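Local coordinates for nucleoporin NUP82 (Chaetomium thermophilum, PDB 5CWW), which serves as a structural component of the nuclear pore complex, probably also docking transport factors, and is represented here by its N-terminal beta-propeller domain, at residues V179-V191 with L287-I299. Residues are numbered along the deposited sequence; the frame is centred on the assembly and turned at random. Where two conformers were deposited one is given.
Sequences VWHPLGVNGHALV and LLPQRWTPPPTLI
The connection between strands 175-180 and 189-194, neighbours in one four-stranded antiparallel blade of the beta-propeller, carries a type I turn from H181 to G184 that packs against the 287-299 chain leaving the next blade. H181 uses both ring nitrogens, one across the contact and one within its own turn. NE2 of H181 ties the turn to L287 by a short, nearly straight hydrogen bond to O of L287 (2.6 Å, 173° at the hydrogen), while ND1 of H181 accepts from the turn amide N of L183 at 3.1 Å; each partner lies in the ring plane, so the imidazole is fixed in rotation. With CG anti to the backbone N (chi1 -159°), the ring also offers one face to P289, whose CD makes a CH-pi contact 3.7 Å from the ring centroid of H181. A phenylalanine in place of H181 would probably leave the carbonyl of L287 without this donor and the turn amide of L183 without its acceptor, freeing the ring to turn. Farther along, N of T293 donates to O of L183 (2.7 Å), a backbone bond joining the turn to the end of strand 291-292. The forked end of L183 packs among side chains of the 287-299 segment: CD1 of L183 touches CD2 of L288 at 3.9 Å and also meets CE3 of W292 and CD2 of L298, while CD2 of L183 reaches CD of P295. V185 lays CG2 against OG1 of T293 (3.7 Å), a van der Waals contact, and a water bridges N of V185 to O of R291. Around this contact, F259 meets the H181 ring obliquely, and strand 198-203 packs on P289 through V201 and E203. Strand 354-358 pairs with 291-292, T358 O accepts from NE1 of W292, and helix 321-338 backs L288 and W292 with W333 and I337.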
loop_
_atom_site.group_PDB
_atom_site.type_symbol
_atom_site.label_atom_id
_atom_site.label_comp_id
_atom_site.label_asym_id
_atom_site.label_seq_id
_atom_site.Cartn_x
_atom_site.Cartn_y
_atom_site.Cartn_z
ATOM N N VAL B 179 5.504 6.047 -1.151
ATOM C CA VAL B 179 4.873 7.078 -0.339
ATOM C C VAL B 179 5.838 7.561 0.727
ATOM O O VAL B 179 6.519 6.768 1.373
ATOM C CB VAL B 179 3.573 6.569 0.325
ATOM C CG1 VAL B 179 2.503 6.324 -0.728
ATOM C CG2 VAL B 179 3.832 5.299 1.130
ATOM N N TRP B 180 5.904 8.875 0.895
ATOM C CA TRP B 180 6.809 9.476 1.861
ATOM C C TRP B 180 6.200 9.355 3.251
ATOM O O TRP B 180 4.991 9.510 3.419
ATOM C CB TRP B 180 7.082 10.939 1.501
ATOM C CG TRP B 180 7.737 11.090 0.154
ATOM C CD1 TRP B 180 7.109 11.206 -1.055
ATOM C CD2 TRP B 180 9.144 11.122 -0.121
ATOM N NE1 TRP B 180 8.039 11.314 -2.064
ATOM C CE2 TRP B 180 9.294 11.266 -1.516
ATOM C CE3 TRP B 180 10.289 11.047 0.676
ATOM C CZ2 TRP B 180 10.545 11.337 -2.128
ATOM C CZ3 TRP B 180 11.531 11.116 0.065
ATOM C CH2 TRP B 180 11.648 11.260 -1.322
ATOM N N HIS B 181 7.030 9.064 4.246
ATOM C CA HIS B 181 6.521 8.880 5.598
ATOM C C HIS B 181 6.108 10.229 6.194
ATOM O O HIS B 181 6.897 11.170 6.182
ATOM C CB HIS B 181 7.561 8.204 6.492
ATOM C CG HIS B 181 6.971 7.555 7.704
ATOM N ND1 HIS B 181 6.364 8.273 8.712
ATOM C CD2 HIS B 181 6.873 6.253 8.060
ATOM C CE1 HIS B 181 5.928 7.442 9.641
ATOM N NE2 HIS B 181 6.226 6.211 9.272
ATOM N N PRO B 182 4.868 10.333 6.708
ATOM C CA PRO B 182 4.376 11.599 7.268
ATOM C C PRO B 182 5.255 12.164 8.382
ATOM O O PRO B 182 5.229 13.370 8.631
ATOM C CB PRO B 182 2.995 11.225 7.826
ATOM C CG PRO B 182 2.589 10.017 7.089
ATOM C CD PRO B 182 3.840 9.277 6.752
ATOM N N LEU B 183 6.013 11.297 9.047
ATOM C CA LEU B 183 6.801 11.687 10.212
ATOM C C LEU B 183 8.301 11.612 9.939
ATOM O O LEU B 183 9.109 11.728 10.858
ATOM C CB LEU B 183 6.448 10.797 11.404
ATOM C CG LEU B 183 4.961 10.723 11.763
ATOM C CD1 LEU B 183 4.749 9.788 12.944
ATOM C CD2 LEU B 183 4.395 12.102 12.059
ATOM N N GLY B 184 8.667 11.421 8.677
ATOM C CA GLY B 184 10.066 11.333 8.298
ATOM C C GLY B 184 10.799 12.643 8.504
ATOM O O GLY B 184 10.277 13.707 8.179
ATOM N N VAL B 185 12.008 12.564 9.053
ATOM C CA VAL B 185 12.841 13.747 9.264
ATOM C C VAL B 185 13.086 14.454 7.933
ATOM O O VAL B 185 13.477 13.822 6.952
ATOM C CB VAL B 185 14.192 13.380 9.914
ATOM C CG1 VAL B 185 15.031 14.628 10.165
ATOM C CG2 VAL B 185 13.967 12.623 11.217
ATOM N N ASN B 186 12.832 15.760 7.904
ATOM C CA ASN B 186 12.996 16.573 6.696
ATOM C C ASN B 186 12.157 16.087 5.512
ATOM O O ASN B 186 12.382 16.505 4.376
ATOM C CB ASN B 186 14.473 16.618 6.278
ATOM C CG ASN B 186 15.364 17.238 7.336
ATOM O OD1 ASN B 186 14.963 18.166 8.038
ATOM N ND2 ASN B 186 16.584 16.723 7.457
ATOM N N GLY B 187 11.190 15.215 5.784
ATOM C CA GLY B 187 10.375 14.633 4.733
ATOM C C GLY B 187 11.220 13.857 3.738
ATOM O O GLY B 187 10.904 13.809 2.549
ATOM N N HIS B 188 12.296 13.248 4.230
ATOM C CA HIS B 188 13.225 12.503 3.379
ATOM C C HIS B 188 13.181 10.996 3.626
ATOM O O HIS B 188 14.025 10.256 3.119
ATOM C CB HIS B 188 14.650 13.024 3.587
ATOM C CG HIS B 188 14.877 14.399 3.037
ATOM N ND1 HIS B 188 15.973 15.163 3.372
ATOM C CD2 HIS B 188 14.151 15.142 2.169
ATOM C CE1 HIS B 188 15.912 16.319 2.737
ATOM N NE2 HIS B 188 14.816 16.333 2.000
ATOM N N ALA B 189 12.195 10.545 4.396
ATOM C CA ALA B 189 11.978 9.118 4.605
ATOM C C ALA B 189 10.920 8.607 3.632
ATOM O O ALA B 189 9.788 9.098 3.619
ATOM C CB ALA B 189 11.565 8.843 6.033
ATOM N N LEU B 190 11.300 7.625 2.821
ATOM C CA LEU B 190 10.431 7.077 1.784
ATOM C C LEU B 190 10.103 5.610 2.034
ATOM O O LEU B 190 10.964 4.833 2.446
ATOM C CB LEU B 190 11.086 7.226 0.410
ATOM C CG LEU B 190 10.289 6.699 -0.787
ATOM C CD1 LEU B 190 9.023 7.514 -1.003
ATOM C CD2 LEU B 190 11.149 6.702 -2.041
ATOM N N VAL B 191 8.851 5.243 1.779
ATOM C CA VAL B 191 8.410 3.857 1.866
ATOM C C VAL B 191 8.055 3.355 0.474
ATOM O O VAL B 191 7.224 3.954 -0.208
ATOM C CB VAL B 191 7.188 3.688 2.792
ATOM C CG1 VAL B 191 6.734 2.231 2.826
ATOM C CG2 VAL B 191 7.511 4.170 4.195
ATOM N N LEU B 287 4.470 1.821 12.168
ATOM C CA LEU B 287 5.583 1.730 11.230
ATOM C C LEU B 287 6.352 3.046 11.213
ATOM O O LEU B 287 5.842 4.061 10.735
ATOM C CB LEU B 287 5.083 1.389 9.826
ATOM C CG LEU B 287 6.166 1.213 8.758
ATOM C CD1 LEU B 287 7.044 0.006 9.063
ATOM C CD2 LEU B 287 5.542 1.089 7.378
ATOM N N LEU B 288 7.574 3.020 11.737
ATOM C CA LEU B 288 8.405 4.216 11.832
ATOM C C LEU B 288 9.793 3.986 11.242
ATOM O O LEU B 288 10.334 2.883 11.332
ATOM C CB LEU B 288 8.536 4.656 13.293
ATOM C CG LEU B 288 7.315 5.309 13.946
ATOM C CD1 LEU B 288 7.544 5.450 15.442
ATOM C CD2 LEU B 288 7.026 6.666 13.327
ATOM N N PRO B 289 10.381 5.028 10.635
ATOM C CA PRO B 289 11.806 4.937 10.308
ATOM C C PRO B 289 12.654 4.994 11.577
ATOM O O PRO B 289 12.100 5.198 12.658
ATOM C CB PRO B 289 12.047 6.155 9.407
ATOM C CG PRO B 289 10.923 7.081 9.687
ATOM C CD PRO B 289 9.758 6.240 10.077
ATOM N N GLN B 290 13.965 4.808 11.451
ATOM C CA GLN B 290 14.856 4.801 12.611
ATOM C C GLN B 290 14.745 6.094 13.405
ATOM O O GLN B 290 14.887 6.096 14.628
ATOM C CB GLN B 290 16.307 4.592 12.175
ATOM C CG GLN B 290 16.576 3.228 11.578
ATOM C CD GLN B 290 18.039 3.011 11.247
ATOM O OE1 GLN B 290 18.618 1.981 11.599
ATOM N NE2 GLN B 290 18.642 3.973 10.561
ATOM N N ARG B 291 14.497 7.189 12.697
ATOM C CA ARG B 291 14.326 8.495 13.320
ATOM C C ARG B 291 13.084 9.161 12.748
ATOM O O ARG B 291 12.792 9.017 11.562
ATOM C CB ARG B 291 15.565 9.362 13.093
ATOM C CG ARG B 291 16.718 9.039 14.030
ATOM C CD ARG B 291 18.010 9.701 13.580
ATOM N NE ARG B 291 18.743 8.873 12.624
ATOM C CZ ARG B 291 19.627 7.935 12.956
ATOM N NH1 ARG B 291 19.904 7.688 14.231
ATOM N NH2 ARG B 291 20.238 7.237 12.009
ATOM N N TRP B 292 12.352 9.887 13.589
ATOM C CA TRP B 292 11.068 10.452 13.186
ATOM C C TRP B 292 10.774 11.779 13.884
ATOM O O TRP B 292 11.308 12.065 14.957
ATOM C CB TRP B 292 9.941 9.450 13.466
ATOM C CG TRP B 292 9.864 8.989 14.895
ATOM C CD1 TRP B 292 10.798 8.264 15.577
ATOM C CD2 TRP B 292 8.784 9.212 15.810
ATOM N NE1 TRP B 292 10.370 8.028 16.862
ATOM C CE2 TRP B 292 9.136 8.599 17.030
ATOM C CE3 TRP B 292 7.554 9.871 15.719
ATOM C CZ2 TRP B 292 8.306 8.628 18.147
ATOM C CZ3 TRP B 292 6.731 9.899 16.831
ATOM C CH2 TRP B 292 7.110 9.281 18.027
ATOM N N THR B 293 9.924 12.580 13.251
ATOM C CA THR B 293 9.565 13.909 13.739
ATOM C C THR B 293 8.051 14.013 13.911
ATOM O O THR B 293 7.323 14.074 12.923
ATOM C CB THR B 293 10.038 15.009 12.774
ATOM O OG1 THR B 293 11.465 14.973 12.671
ATOM C CG2 THR B 293 9.599 16.390 13.258
ATOM N N PRO B 294 7.570 14.028 15.164
ATOM C CA PRO B 294 6.131 14.182 15.399
ATOM C C PRO B 294 5.719 15.640 15.567
ATOM O O PRO B 294 6.527 16.446 16.027
ATOM C CB PRO B 294 5.916 13.412 16.698
ATOM C CG PRO B 294 7.191 13.627 17.450
ATOM C CD PRO B 294 8.292 13.724 16.413
ATOM N N PRO B 295 4.475 15.980 15.203
ATOM C CA PRO B 295 3.998 17.318 15.563
ATOM C C PRO B 295 3.800 17.407 17.074
ATOM O O PRO B 295 3.616 16.370 17.709
ATOM C CB PRO B 295 2.677 17.443 14.803
ATOM C CG PRO B 295 2.215 16.041 14.616
ATOM C CD PRO B 295 3.459 15.211 14.463
ATOM N N PRO B 296 3.838 18.623 17.640
ATOM C CA PRO B 296 3.870 18.836 19.093
ATOM C C PRO B 296 2.806 18.063 19.873
ATOM O O PRO B 296 3.013 17.760 21.049
ATOM C CB PRO B 296 3.632 20.343 19.227
ATOM C CG PRO B 296 4.094 20.918 17.942
ATOM C CD PRO B 296 3.780 19.895 16.898
ATOM N N THR B 297 1.692 17.746 19.220
ATOM C CA THR B 297 0.530 17.190 19.904
ATOM C C THR B 297 0.384 15.672 19.769
ATOM O O THR B 297 -0.498 15.079 20.393
ATOM C CB THR B 297 -0.766 17.844 19.382
ATOM O OG1 THR B 297 -1.893 17.320 20.096
ATOM C CG2 THR B 297 -0.942 17.589 17.888
ATOM N N LEU B 298 1.234 15.040 18.967
ATOM C CA LEU B 298 1.082 13.610 18.695
ATOM C C LEU B 298 1.434 12.754 19.912
ATOM O O LEU B 298 0.623 11.946 20.364
ATOM C CB LEU B 298 1.947 13.192 17.501
ATOM C CG LEU B 298 1.699 11.769 16.989
ATOM C CD1 LEU B 298 0.296 11.635 16.405
ATOM C CD2 LEU B 298 2.740 11.367 15.958
ATOM N N ILE B 299 2.643 12.931 20.436
ATOM C CA ILE B 299 3.126 12.120 21.553
ATOM C C ILE B 299 2.254 12.249 22.806
ATOM O O ILE B 299 1.901 11.236 23.409
ATOM C CB ILE B 299 4.590 12.476 21.903
ATOM C CG1 ILE B 299 5.510 12.012 20.769
ATOM C CG2 ILE B 299 5.020 11.818 23.219
ATOM C CD1 ILE B 299 6.976 12.364 20.947
HETATM O O HOH W 1 13.026 9.799 9.083
#